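Local coordinates for putative mandelate racemase/muconate lactonizing enzyme (Bordetella bronchiseptica, PDB 3DDM), which is of unknown function but belongs to the enolase superfamily, whose members join an N-terminal capping domain to a modified TIM barrel, at residues Arg16-Arg21 / Leu42-Asp47; Asp37-Leu42 / Val57-Pro62; Gln217-Leu222 / Gln248-Pro253; Glu242-Ala247 / Ala272-Val277. The protein carries 1 engineered substitution. All coordinates share one frame; numbering follows the deposited sequence.

Interaction 1 (Arg16-Arg21 / Leu42-Asp47); sequences RAHVFR and LVEVED
The imidazole of His18 meets Glu44 at its edge, with Glu44 CG lying in the ring plane and the carboxylate turned about 50° from it. Glu44 CG sits between its own backbone N and carbonyl carbon (chi1 61°), on the same face of the sheet as His18. The Phe20 ring is approached obliquely: its CE1 lies 4.1 Å from Leu42 CD1, the two side chains crossing at about a right angle. Helix 374-380 packs on this face through contacts with both rings. On the other face Ala17 CB touches Val43 CG1 at 4.0 Å, and helix 65-81 covers Ala17 through Ala70. Arg16 and Glu44 form a hydrogen-bonded pair, Arg16 N to Glu44 O at 3.2 Å and Glu44 N to Arg16 O at 3.0 Å. His18 and Leu42 form the next, with His18 N to Leu42 O and Leu42 N to His18 O both 2.9 Å. Ala17 and Val43 between them are the non-hydrogen-bonded pair. With strand directions 161° apart, this is the first hairpin of the three-stranded antiparallel meander of the enolase-type N-terminal domain.

Interaction 2 (Asp37-Leu42 / Val57-Pro62); sequences DRPAVL and VWCNFP
Val57 N donates to Val41 O at 2.9 Å, and from there strand 37-42 and the loop 57-62 run nearly antiparallel, 160° apart. The contact joins the middle strand of the capping domain's antiparallel sheet to the loop leading into helix 65-81, probably a counterpart of the capping loops that lie over the barrel mouth in enolase relatives. Consistent with that, Trp58 makes a cation-pi contact with Lys284. In the assembly, Phe61 packs on Thr107 of the second subunit. Cys59 carries the centre: it heads toward the strand from its CA, and SG, set between its backbone N and carbonyl carbon (chi1 74°), ends 3.7 Å from Ala40 CA. Pro39 CG at 4.1 Å and Val41 CG2 at 4.0 Å also touch this sulfur. At Asn60, the Arg38 guanidinium and Asn60 amide planes are only 12° apart, but the strong partner of Arg38 is Asp338 of the barrel, bridged through NH1; its NH2 stands 3.6 Å from Asn60 OD1.

Interaction 3 (Gln217-Leu222 / Gln248-Pro253); sequences QMAQRL and QAAPMP
Met252 reaches across to Ala219 and Leu222, joining helix 212-222 to the loop that leaves helix 240-249 for strand 254-256, in the TIM-type barrel. From CB the chain first turns to CG, placed between the backbone N and carbonyl carbon (chi1 77°); CB and CG make no close contact with helix 212-222. Further bends at chi2 and chi3 bring SD to 4.2 Å from Ala219 CB, and the terminal CE rests 3.9 Å from Leu222 CB while also lying near Ala219 O. Both Met252 and Ala219 touch Leu230 of strand 229-231, so the methionine lies where the helix layer meets the barrel wall. The backbones are nearest at Ala219, whose CA is 5.3 Å from Ala250 CA. Ala219 CB meets Ala250 CB at 3.9 Å and Pro251 CD at 4.1 Å, and the proline ring turns CG and CD toward Ala219 O. Ala250 is where the backbone leaves helical torsions, so this packing falls at the C-terminal end of helix 240-249. Toward the exposed side, Gln220 starts out away from the partner, bends at chi2, and brings its amide round over the helix end. There NE2 donates to Ala249 O at 3.0 Å, with an N-H...O angle of 142° and the acceptor 25° out of the Gln220 amide plane.

Interaction 4 (Glu242-Ala247 / Ala272-Val277); sequences EWAELA and ARSLRV
Trp243 brings CZ3 and CE3 of its six-membered ring to Leu275 CD2, obliquely: CZ3 is 3.5 Å from Leu275 CD2, and CE3 follows at 3.8 Å from the same methyl. Helix 240-249 packs here on the turn between helix 263-272 and strand 275-278, and on the first residue of that strand, in the TIM-type barrel. Trp243 also touches Leu254 of the intervening strand 254-256, as does Ala247, which places the contact on the inner side of the helix layer. Arg273 is the first residue to leave helical torsions, with positive phi (62°), and Ser274 follows it against helix 240-249. Ser274 is the most covered residue here, lying against Trp243, Ala244 and Ala247, which line one side of that helix over little more than a single turn. Its CB is 3.9 Å from Trp243 CB, while Ala247 CB stands 3.7 Å from Ser274 O. No hydrogen bond links the two segments, so the join rests on packing, with Ala244 and Ala247 offering only methyl groups; Ala244 CA and Ser274 CA, 5.3 Å apart, are the nearest such pair. The hydroxyl is turned anti to its own carbonyl carbon (chi1 -68°), which sets it beside the helix backbone: Ser274 OG lies 3.5 Å from Ala244 CA.

Overall arrangement
From the N terminus, interaction 1 closes the first loop, pairing strand 14-23 with strand 37-46 across 20 residues that include the unmodelled 25-35. Interaction 2 starts within that loop and crosses it: the two share Leu42, and Arg21 NE is salt-bridged to Asp37 OD2 at 2.9 Å. Interaction 1 builds the sheet and interaction 2 ties its middle strand to the loop before helix 65-81. Interactions 3 and 4 follow in series after 1 and 2, within the barrel domain, but cross each other, both drawing on helix 240-249, which 3 joins to the preceding helix and 4 to the following turn and strand; their centres are 12 Å apart. Interactions 1 and 3, by contrast, have centres about 43 Å apart.

Interaction 1 (Arg16-Arg21 / Leu42-Asp47)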
loop_
_atom_site.group_PDB
_atom_site.type_symbol
_atom_site.label_atom_id
_atom_site.label_comp_id
_atom_site.label_asym_id
_atom_site.label_seq_id
_atom_site.Cartn_x
_atom_site.Cartn_y
_atom_site.Cartn_z
ATOM N N ARG A 16 -9.455 14.192 -14.477
ATOM C CA ARG A 16 -8.248 14.885 -14.036
ATOM C C ARG A 16 -8.130 14.980 -12.525
ATOM O O ARG A 16 -9.134 15.040 -11.810
ATOM C CB ARG A 16 -8.191 16.293 -14.640
ATOM C CG ARG A 16 -8.383 16.310 -16.144
ATOM C CD ARG A 16 -8.051 17.665 -16.767
ATOM N NE ARG A 16 -6.621 17.970 -16.701
ATOM C CZ ARG A 16 -6.019 18.923 -17.413
ATOM N NH1 ARG A 16 -6.724 19.678 -18.257
ATOM N NH2 ARG A 16 -4.710 19.120 -17.280
ATOM N N ALA A 17 -6.891 14.991 -12.047
ATOM C CA ALA A 17 -6.617 15.092 -10.622
ATOM C C ALA A 17 -5.777 16.334 -10.375
ATOM O O ALA A 17 -4.833 16.601 -11.111
ATOM C CB ALA A 17 -5.874 13.860 -10.148
ATOM N N HIS A 18 -6.130 17.101 -9.348
ATOM C CA HIS A 18 -5.382 18.306 -9.023
ATOM C C HIS A 18 -4.876 18.206 -7.605
ATOM O O HIS A 18 -5.632 17.870 -6.690
ATOM C CB HIS A 18 -6.266 19.543 -9.158
ATOM C CG HIS A 18 -7.042 19.583 -10.432
ATOM N ND1 HIS A 18 -8.337 19.121 -10.526
ATOM C CD2 HIS A 18 -6.684 19.961 -11.681
ATOM C CE1 HIS A 18 -8.745 19.212 -11.777
ATOM N NE2 HIS A 18 -7.761 19.717 -12.500
ATOM N N VAL A 19 -3.595 18.497 -7.422
ATOM C CA VAL A 19 -2.993 18.436 -6.101
ATOM C C VAL A 19 -2.771 19.836 -5.544
ATOM O O VAL A 19 -2.440 20.761 -6.278
ATOM C CB VAL A 19 -1.642 17.704 -6.136
ATOM C CG1 VAL A 19 -1.091 17.579 -4.726
ATOM C CG2 VAL A 19 -1.805 16.336 -6.783
ATOM N N PHE A 20 -2.969 19.980 -4.239
ATOM C CA PHE A 20 -2.789 21.250 -3.555
ATOM C C PHE A 20 -2.070 21.005 -2.252
ATOM O O PHE A 20 -2.292 19.985 -1.597
ATOM C CB PHE A 20 -4.133 21.909 -3.262
ATOM C CG PHE A 20 -4.882 22.297 -4.487
ATOM C CD1 PHE A 20 -5.811 21.433 -5.051
ATOM C CD2 PHE A 20 -4.625 23.508 -5.112
ATOM C CE1 PHE A 20 -6.476 21.769 -6.227
ATOM C CE2 PHE A 20 -5.282 23.855 -6.286
ATOM C CZ PHE A 20 -6.212 22.981 -6.846
ATOM N N ARG A 21 -1.193 21.929 -1.887
ATOM C CA ARG A 21 -0.459 21.811 -0.643
ATOM C C ARG A 21 -0.414 23.196 -0.033
ATOM O O ARG A 21 0.294 24.078 -0.514
ATOM C CB ARG A 21 0.957 21.272 -0.886
ATOM C CG ARG A 21 0.993 20.050 -1.794
ATOM C CD ARG A 21 2.277 19.246 -1.645
ATOM N NE ARG A 21 2.305 18.569 -0.356
ATOM C CZ ARG A 21 2.398 17.253 -0.189
ATOM N NH1 ARG A 21 2.483 16.435 -1.229
ATOM N NH2 ARG A 21 2.379 16.758 1.036
ATOM N N LEU A 42 -8.042 16.755 -5.409
ATOM C CA LEU A 42 -9.419 16.870 -5.871
ATOM C C LEU A 42 -9.505 16.239 -7.255
ATOM O O LEU A 42 -8.592 16.376 -8.072
ATOM C CB LEU A 42 -9.842 18.343 -5.923
ATOM C CG LEU A 42 -9.694 19.158 -4.623
ATOM C CD1 LEU A 42 -10.205 20.584 -4.845
ATOM C CD2 LEU A 42 -10.461 18.489 -3.486
ATOM N N VAL A 43 -10.587 15.521 -7.516
ATOM C CA VAL A 43 -10.747 14.891 -8.820
ATOM C C VAL A 43 -12.028 15.350 -9.480
ATOM O O VAL A 43 -13.042 15.573 -8.805
ATOM C CB VAL A 43 -10.745 13.350 -8.714
ATOM C CG1 VAL A 43 -9.334 12.860 -8.422
ATOM C CG2 VAL A 43 -11.687 12.904 -7.609
ATOM N N GLU A 44 -11.966 15.525 -10.798
ATOM C CA GLU A 44 -13.132 15.947 -11.558
ATOM C C GLU A 44 -13.333 15.009 -12.724
ATOM O O GLU A 44 -12.442 14.834 -13.543
ATOM C CB GLU A 44 -12.968 17.378 -12.078
ATOM C CG GLU A 44 -11.789 17.589 -13.012
ATOM C CD GLU A 44 -11.815 18.957 -13.686
ATOM O OE1 GLU A 44 -12.854 19.321 -14.273
ATOM O OE2 GLU A 44 -10.792 19.667 -13.641
ATOM N N VAL A 45 -14.499 14.383 -12.779
ATOM C CA VAL A 45 -14.813 13.481 -13.872
ATOM C C VAL A 45 -15.780 14.160 -14.829
ATOM O O VAL A 45 -16.878 14.549 -14.430
ATOM C CB VAL A 45 -15.480 12.196 -13.378
ATOM C CG1 VAL A 45 -15.878 11.340 -14.583
ATOM C CG2 VAL A 45 -14.532 11.437 -12.454
ATOM N N GLU A 46 -15.373 14.316 -16.085
ATOM C CA GLU A 46 -16.240 14.935 -17.074
ATOM C C GLU A 46 -17.010 13.883 -17.861
ATOM O O GLU A 46 -16.447 12.909 -18.363
ATOM C CB GLU A 46 -15.458 15.804 -18.052
ATOM C CG GLU A 46 -16.382 16.682 -18.882
ATOM C CD GLU A 46 -15.656 17.450 -19.959
ATOM O OE1 GLU A 46 -14.613 18.066 -19.645
ATOM O OE2 GLU A 46 -16.132 17.446 -21.118
ATOM N N ASP A 47 -18.309 14.117 -17.961
ATOM C CA ASP A 47 -19.253 13.256 -18.655
ATOM C C ASP A 47 -19.071 13.337 -20.168
ATOM O O ASP A 47 -18.370 14.214 -20.680
ATOM C CB ASP A 47 -20.662 13.722 -18.293
ATOM C CG ASP A 47 -21.703 12.674 -18.521
ATOM O OD1 ASP A 47 -22.878 12.949 -18.186
ATOM O OD2 ASP A 47 -21.355 11.585 -19.026
#

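Interaction 2 (Asp37-Leu42 / Val57-Pro62)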
loop_
_atom_site.group_PDB
_atom_site.type_symbol
_atom_site.label_atom_id
_atom_site.label_comp_id
_atom_site.label_asym_id
_atom_site.label_seq_id
_atom_site.Cartn_x
_atom_site.Cartn_y
_atom_site.Cartn_z
ATOM N N ASP A 37 2.573 21.076 5.935
ATOM C CA ASP A 37 1.588 21.632 5.014
ATOM C C ASP A 37 0.410 20.666 4.881
ATOM O O ASP A 37 0.567 19.452 5.021
ATOM C CB ASP A 37 2.210 21.880 3.641
ATOM C CG ASP A 37 2.747 20.613 3.009
ATOM O OD1 ASP A 37 3.778 20.097 3.495
ATOM O OD2 ASP A 37 2.131 20.126 2.033
ATOM N N ARG A 38 -0.770 21.221 4.621
ATOM C CA ARG A 38 -1.986 20.435 4.464
ATOM C C ARG A 38 -2.142 20.101 2.986
ATOM O O ARG A 38 -2.264 20.995 2.154
ATOM C CB ARG A 38 -3.186 21.245 4.953
ATOM C CG ARG A 38 -2.972 21.869 6.333
ATOM C CD ARG A 38 -3.900 21.281 7.384
ATOM N NE ARG A 38 -3.711 19.844 7.537
ATOM C CZ ARG A 38 -4.642 19.016 8.002
ATOM N NH1 ARG A 38 -5.832 19.477 8.362
ATOM N NH2 ARG A 38 -4.381 17.719 8.101
ATOM N N PRO A 39 -2.129 18.804 2.639
ATOM C CA PRO A 39 -2.265 18.367 1.248
ATOM C C PRO A 39 -3.704 18.074 0.859
ATOM O O PRO A 39 -4.576 17.975 1.708
ATOM C CB PRO A 39 -1.408 17.115 1.214
ATOM C CG PRO A 39 -1.752 16.489 2.527
ATOM C CD PRO A 39 -1.767 17.667 3.505
ATOM N N ALA A 40 -3.945 17.931 -0.436
ATOM C CA ALA A 40 -5.280 17.624 -0.932
ATOM C C ALA A 40 -5.237 17.179 -2.396
ATOM O O ALA A 40 -4.390 17.628 -3.171
ATOM C CB ALA A 40 -6.178 18.832 -0.787
ATOM N N VAL A 41 -6.134 16.273 -2.765
ATOM C CA VAL A 41 -6.215 15.809 -4.146
ATOM C C VAL A 41 -7.682 15.825 -4.534
ATOM O O VAL A 41 -8.478 15.033 -4.028
ATOM C CB VAL A 41 -5.665 14.376 -4.326
ATOM C CG1 VAL A 41 -5.835 13.940 -5.769
ATOM C CG2 VAL A 41 -4.203 14.328 -3.961
ATOM N N LEU A 42 -8.042 16.755 -5.409
ATOM C CA LEU A 42 -9.419 16.870 -5.871
ATOM C C LEU A 42 -9.505 16.239 -7.255
ATOM O O LEU A 42 -8.592 16.376 -8.072
ATOM C CB LEU A 42 -9.842 18.343 -5.923
ATOM C CG LEU A 42 -9.694 19.158 -4.623
ATOM C CD1 LEU A 42 -10.205 20.584 -4.845
ATOM C CD2 LEU A 42 -10.461 18.489 -3.486
ATOM N N VAL A 57 -9.730 12.611 -2.919
ATOM C CA VAL A 57 -9.059 11.360 -2.609
ATOM C C VAL A 57 -8.269 11.563 -1.328
ATOM O O VAL A 57 -7.385 12.415 -1.269
ATOM C CB VAL A 57 -8.085 10.928 -3.724
ATOM C CG1 VAL A 57 -7.370 9.649 -3.310
ATOM C CG2 VAL A 57 -8.839 10.717 -5.023
ATOM N N TRP A 58 -8.606 10.791 -0.298
ATOM C CA TRP A 58 -7.923 10.873 0.986
ATOM C C TRP A 58 -6.414 10.862 0.760
ATOM O O TRP A 58 -5.901 10.081 -0.062
ATOM C CB TRP A 58 -8.303 9.680 1.857
ATOM C CG TRP A 58 -7.702 9.733 3.229
ATOM C CD1 TRP A 58 -8.211 10.378 4.325
ATOM C CD2 TRP A 58 -6.456 9.158 3.645
ATOM N NE1 TRP A 58 -7.359 10.242 5.394
ATOM C CE2 TRP A 58 -6.275 9.497 5.007
ATOM C CE3 TRP A 58 -5.474 8.394 2.999
ATOM C CZ2 TRP A 58 -5.149 9.094 5.737
ATOM C CZ3 TRP A 58 -4.356 7.997 3.722
ATOM C CH2 TRP A 58 -4.204 8.347 5.079
ATOM N N CYS A 59 -5.693 11.714 1.480
ATOM C CA CYS A 59 -4.249 11.738 1.307
ATOM C C CYS A 59 -3.498 12.396 2.452
ATOM O O CYS A 59 -2.438 12.982 2.242
ATOM C CB CYS A 59 -3.889 12.446 -0.006
ATOM S SG CYS A 59 -4.092 14.247 0.032
ATOM N N ASN A 60 -4.019 12.302 3.665
ATOM C CA ASN A 60 -3.319 12.941 4.774
ATOM C C ASN A 60 -1.945 12.343 5.025
ATOM O O ASN A 60 -0.986 13.073 5.232
ATOM C CB ASN A 60 -4.161 12.899 6.051
ATOM C CG ASN A 60 -5.302 13.899 6.020
ATOM O OD1 ASN A 60 -5.093 15.085 5.760
ATOM N ND2 ASN A 60 -6.515 13.425 6.283
ATOM N N PHE A 61 -1.846 11.019 4.990
ATOM C CA PHE A 61 -0.569 10.353 5.206
ATOM C C PHE A 61 -0.260 9.378 4.073
ATOM O O PHE A 61 -1.169 8.818 3.459
ATOM C CB PHE A 61 -0.568 9.589 6.537
ATOM C CG PHE A 61 -0.972 10.418 7.720
ATOM C CD1 PHE A 61 -2.281 10.375 8.202
ATOM C CD2 PHE A 61 -0.050 11.248 8.353
ATOM C CE1 PHE A 61 -2.670 11.151 9.303
ATOM C CE2 PHE A 61 -0.426 12.031 9.456
ATOM C CZ PHE A 61 -1.739 11.981 9.931
ATOM N N PRO A 62 1.034 9.203 3.747
ATOM C CA PRO A 62 2.148 9.895 4.406
ATOM C C PRO A 62 2.128 11.337 3.904
ATOM O O PRO A 62 1.361 11.650 2.997
ATOM C CB PRO A 62 3.369 9.116 3.919
ATOM C CG PRO A 62 2.961 8.713 2.533
ATOM C CD PRO A 62 1.534 8.242 2.746
#

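Interaction 3 (Gln217-Leu222 / Gln248-Pro253)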
loop_
_atom_site.group_PDB
_atom_site.type_symbol
_atom_site.label_atom_id
_atom_site.label_comp_id
_atom_site.label_asym_id
_atom_site.label_seq_id
_atom_site.Cartn_x
_atom_site.Cartn_y
_atom_site.Cartn_z
ATOM N N GLN A 217 -6.559 -0.604 30.810
ATOM C CA GLN A 217 -6.191 0.302 31.889
ATOM C C GLN A 217 -6.713 1.718 31.650
ATOM O O GLN A 217 -7.381 2.288 32.511
ATOM C CB GLN A 217 -4.674 0.339 32.028
ATOM C CG GLN A 217 -4.177 1.277 33.088
ATOM C CD GLN A 217 -2.717 1.632 32.885
ATOM O OE1 GLN A 217 -1.836 0.765 32.941
ATOM N NE2 GLN A 217 -2.452 2.914 32.634
ATOM N N MET A 218 -6.412 2.286 30.482
ATOM C CA MET A 218 -6.858 3.641 30.169
ATOM C C MET A 218 -8.373 3.761 30.017
ATOM O O MET A 218 -8.971 4.712 30.516
ATOM C CB MET A 218 -6.175 4.153 28.901
ATOM C CG MET A 218 -4.718 4.529 29.076
ATOM S SD MET A 218 -4.422 5.830 30.294
ATOM C CE MET A 218 -5.208 7.238 29.486
ATOM N N ALA A 219 -8.998 2.807 29.334
ATOM C CA ALA A 219 -10.444 2.862 29.149
ATOM C C ALA A 219 -11.134 2.948 30.506
ATOM O O ALA A 219 -12.225 3.497 30.629
ATOM C CB ALA A 219 -10.922 1.643 28.395
ATOM N N GLN A 220 -10.477 2.402 31.526
ATOM C CA GLN A 220 -10.998 2.403 32.892
ATOM C C GLN A 220 -10.833 3.787 33.525
ATOM O O GLN A 220 -11.785 4.352 34.069
ATOM C CB GLN A 220 -10.241 1.374 33.736
ATOM C CG GLN A 220 -11.117 0.380 34.484
ATOM C CD GLN A 220 -11.672 -0.714 33.586
ATOM O OE1 GLN A 220 -10.918 -1.496 32.993
ATOM N NE2 GLN A 220 -12.996 -0.779 33.488
ATOM N N ARG A 221 -9.613 4.315 33.451
ATOM C CA ARG A 221 -9.275 5.624 33.996
ATOM C C ARG A 221 -10.016 6.770 33.298
ATOM O O ARG A 221 -10.154 7.853 33.862
ATOM C CB ARG A 221 -7.764 5.845 33.896
ATOM C CG ARG A 221 -6.956 4.805 34.661
ATOM C CD ARG A 221 -5.470 4.847 34.325
ATOM N NE ARG A 221 -4.816 6.073 34.773
ATOM C CZ ARG A 221 -3.518 6.316 34.617
ATOM N NH1 ARG A 221 -2.747 5.411 34.024
ATOM N NH2 ARG A 221 -2.989 7.455 35.050
ATOM N N LEU A 222 -10.484 6.538 32.075
ATOM C CA LEU A 222 -11.214 7.566 31.341
ATOM C C LEU A 222 -12.691 7.548 31.714
ATOM O O LEU A 222 -13.379 8.558 31.586
ATOM C CB LEU A 222 -11.081 7.363 29.826
ATOM C CG LEU A 222 -9.731 7.654 29.164
ATOM C CD1 LEU A 222 -9.813 7.285 27.698
ATOM C CD2 LEU A 222 -9.366 9.118 29.324
ATOM N N GLN A 248 -15.551 -5.407 26.263
ATOM C CA GLN A 248 -16.223 -5.799 27.497
ATOM C C GLN A 248 -15.682 -5.054 28.714
ATOM O O GLN A 248 -16.432 -4.696 29.622
ATOM C CB GLN A 248 -16.059 -7.297 27.753
ATOM C CG GLN A 248 -16.437 -8.205 26.606
ATOM C CD GLN A 248 -16.292 -9.670 26.983
ATOM O OE1 GLN A 248 -15.359 -10.047 27.707
ATOM N NE2 GLN A 248 -17.206 -10.507 26.489
ATOM N N ALA A 249 -14.375 -4.834 28.734
ATOM C CA ALA A 249 -13.744 -4.149 29.849
ATOM C C ALA A 249 -13.937 -2.638 29.826
ATOM O O ALA A 249 -13.824 -1.982 30.861
ATOM C CB ALA A 249 -12.251 -4.472 29.875
ATOM N N ALA A 250 -14.225 -2.077 28.658
ATOM C CA ALA A 250 -14.394 -0.635 28.560
ATOM C C ALA A 250 -15.756 -0.155 29.046
ATOM O O ALA A 250 -16.787 -0.770 28.772
ATOM C CB ALA A 250 -14.157 -0.180 27.135
ATOM N N PRO A 251 -15.773 0.961 29.787
ATOM C CA PRO A 251 -16.995 1.559 30.330
ATOM C C PRO A 251 -17.757 2.256 29.215
ATOM O O PRO A 251 -18.978 2.399 29.278
ATOM C CB PRO A 251 -16.480 2.573 31.346
ATOM C CG PRO A 251 -15.019 2.210 31.549
ATOM C CD PRO A 251 -14.588 1.721 30.211
ATOM N N MET A 252 -17.022 2.704 28.201
ATOM C CA MET A 252 -17.624 3.396 27.072
ATOM C C MET A 252 -17.523 2.545 25.821
ATOM O O MET A 252 -16.746 1.590 25.767
ATOM C CB MET A 252 -16.917 4.737 26.829
ATOM C CG MET A 252 -15.543 4.649 26.134
ATOM S SD MET A 252 -14.239 3.813 27.066
ATOM C CE MET A 252 -13.867 5.047 28.292
ATOM N N PRO A 253 -18.329 2.867 24.796
ATOM C CA PRO A 253 -18.245 2.071 23.572
ATOM C C PRO A 253 -16.980 2.394 22.755
ATOM O O PRO A 253 -16.369 3.458 22.896
ATOM C CB PRO A 253 -19.553 2.412 22.841
ATOM C CG PRO A 253 -19.871 3.791 23.312
ATOM C CD PRO A 253 -19.529 3.729 24.785
#

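Interaction 4 (Glu242-Ala247 / Ala272-Val277)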
loop_
_atom_site.group_PDB
_atom_site.type_symbol
_atom_site.label_atom_id
_atom_site.label_comp_id
_atom_site.label_asym_id
_atom_site.label_seq_id
_atom_site.Cartn_x
_atom_site.Cartn_y
_atom_site.Cartn_z
ATOM N N GLU A 242 -8.887 -9.556 20.846
ATOM C CA GLU A 242 -8.419 -8.426 21.631
ATOM C C GLU A 242 -9.461 -7.318 21.685
ATOM O O GLU A 242 -9.600 -6.644 22.709
ATOM C CB GLU A 242 -7.097 -7.897 21.070
ATOM C CG GLU A 242 -6.018 -8.957 20.945
ATOM C CD GLU A 242 -4.622 -8.381 20.753
ATOM O OE1 GLU A 242 -3.720 -9.138 20.330
ATOM O OE2 GLU A 242 -4.418 -7.180 21.038
ATOM N N TRP A 243 -10.189 -7.134 20.585
ATOM C CA TRP A 243 -11.238 -6.115 20.517
ATOM C C TRP A 243 -12.418 -6.556 21.354
ATOM O O TRP A 243 -13.030 -5.758 22.064
ATOM C CB TRP A 243 -11.702 -5.885 19.075
ATOM C CG TRP A 243 -10.773 -5.030 18.283
ATOM C CD1 TRP A 243 -9.790 -5.450 17.439
ATOM C CD2 TRP A 243 -10.712 -3.600 18.291
ATOM N NE1 TRP A 243 -9.118 -4.373 16.919
ATOM C CE2 TRP A 243 -9.663 -3.223 17.425
ATOM C CE3 TRP A 243 -11.442 -2.599 18.946
ATOM C CZ2 TRP A 243 -9.323 -1.886 17.194
ATOM C CZ3 TRP A 243 -11.105 -1.268 18.717
ATOM C CH2 TRP A 243 -10.054 -0.924 17.849
ATOM N N ALA A 244 -12.736 -7.838 21.261
ATOM C CA ALA A 244 -13.840 -8.391 22.018
ATOM C C ALA A 244 -13.567 -8.220 23.511
ATOM O O ALA A 244 -14.454 -7.849 24.274
ATOM C CB ALA A 244 -14.023 -9.861 21.674
ATOM N N GLU A 245 -12.334 -8.476 23.924
ATOM C CA GLU A 245 -11.982 -8.344 25.325
ATOM C C GLU A 245 -12.035 -6.895 25.781
ATOM O O GLU A 245 -12.633 -6.582 26.810
ATOM C CB GLU A 245 -10.585 -8.889 25.591
ATOM C CG GLU A 245 -10.280 -8.985 27.072
ATOM C CD GLU A 245 -8.813 -9.209 27.367
ATOM O OE1 GLU A 245 -8.203 -10.135 26.773
ATOM O OE2 GLU A 245 -8.272 -8.452 28.207
ATOM N N LEU A 246 -11.405 -6.010 25.019
ATOM C CA LEU A 246 -11.391 -4.596 25.376
ATOM C C LEU A 246 -12.808 -4.036 25.450
ATOM O O LEU A 246 -13.148 -3.296 26.376
ATOM C CB LEU A 246 -10.577 -3.792 24.355
ATOM C CG LEU A 246 -10.433 -2.296 24.659
ATOM C CD1 LEU A 246 -9.737 -2.112 25.997
ATOM C CD2 LEU A 246 -9.651 -1.616 23.551
ATOM N N ALA A 247 -13.632 -4.400 24.472
ATOM C CA ALA A 247 -15.002 -3.920 24.417
ATOM C C ALA A 247 -15.753 -4.214 25.707
ATOM O O ALA A 247 -16.491 -3.370 26.202
ATOM C CB ALA A 247 -15.719 -4.540 23.227
ATOM N N ALA A 272 -19.009 -8.888 14.909
ATOM C CA ALA A 272 -18.541 -8.914 16.294
ATOM C C ALA A 272 -19.187 -7.873 17.199
ATOM O O ALA A 272 -19.417 -8.125 18.379
ATOM C CB ALA A 272 -17.032 -8.753 16.324
ATOM N N ARG A 273 -19.472 -6.697 16.652
ATOM C CA ARG A 273 -20.086 -5.632 17.433
ATOM C C ARG A 273 -19.197 -5.189 18.600
ATOM O O ARG A 273 -19.690 -4.738 19.637
ATOM C CB ARG A 273 -21.464 -6.078 17.946
ATOM C CG ARG A 273 -22.416 -6.547 16.840
ATOM C CD ARG A 273 -23.686 -7.124 17.426
ATOM N NE ARG A 273 -24.536 -6.078 17.977
ATOM C CZ ARG A 273 -25.329 -5.306 17.240
ATOM N NH1 ARG A 273 -25.384 -5.474 15.918
ATOM N NH2 ARG A 273 -26.057 -4.358 17.821
ATOM N N SER A 274 -17.884 -5.327 18.427
ATOM C CA SER A 274 -16.931 -4.890 19.441
ATOM C C SER A 274 -16.910 -3.374 19.294
ATOM O O SER A 274 -16.845 -2.631 20.284
ATOM C CB SER A 274 -15.544 -5.473 19.174
ATOM O OG SER A 274 -15.546 -6.876 19.370
ATOM N N LEU A 275 -16.966 -2.926 18.043
ATOM C CA LEU A 275 -17.029 -1.501 17.741
ATOM C C LEU A 275 -18.521 -1.163 17.742
ATOM O O LEU A 275 -19.308 -1.825 17.059
ATOM C CB LEU A 275 -16.453 -1.208 16.351
ATOM C CG LEU A 275 -14.980 -1.539 16.122
ATOM C CD1 LEU A 275 -14.615 -1.243 14.674
ATOM C CD2 LEU A 275 -14.115 -0.733 17.076
ATOM N N ARG A 276 -18.929 -0.162 18.512
ATOM C CA ARG A 276 -20.343 0.214 18.522
ATOM C C ARG A 276 -20.575 1.491 17.722
ATOM O O ARG A 276 -21.711 1.883 17.458
ATOM C CB ARG A 276 -20.851 0.366 19.955
ATOM C CG ARG A 276 -21.053 -0.969 20.631
ATOM C CD ARG A 276 -21.732 -0.828 21.967
ATOM N NE ARG A 276 -22.770 -1.840 22.114
ATOM C CZ ARG A 276 -23.941 -1.804 21.487
ATOM N NH1 ARG A 276 -24.229 -0.795 20.673
ATOM N NH2 ARG A 276 -24.817 -2.787 21.658
ATOM N N VAL A 277 -19.476 2.123 17.332
ATOM C CA VAL A 277 -19.511 3.331 16.528
ATOM C C VAL A 277 -18.612 3.044 15.325
ATOM O O VAL A 277 -17.386 2.998 15.449
ATOM C CB VAL A 277 -18.967 4.542 17.325
ATOM C CG1 VAL A 277 -19.023 5.806 16.475
ATOM C CG2 VAL A 277 -19.774 4.716 18.601
#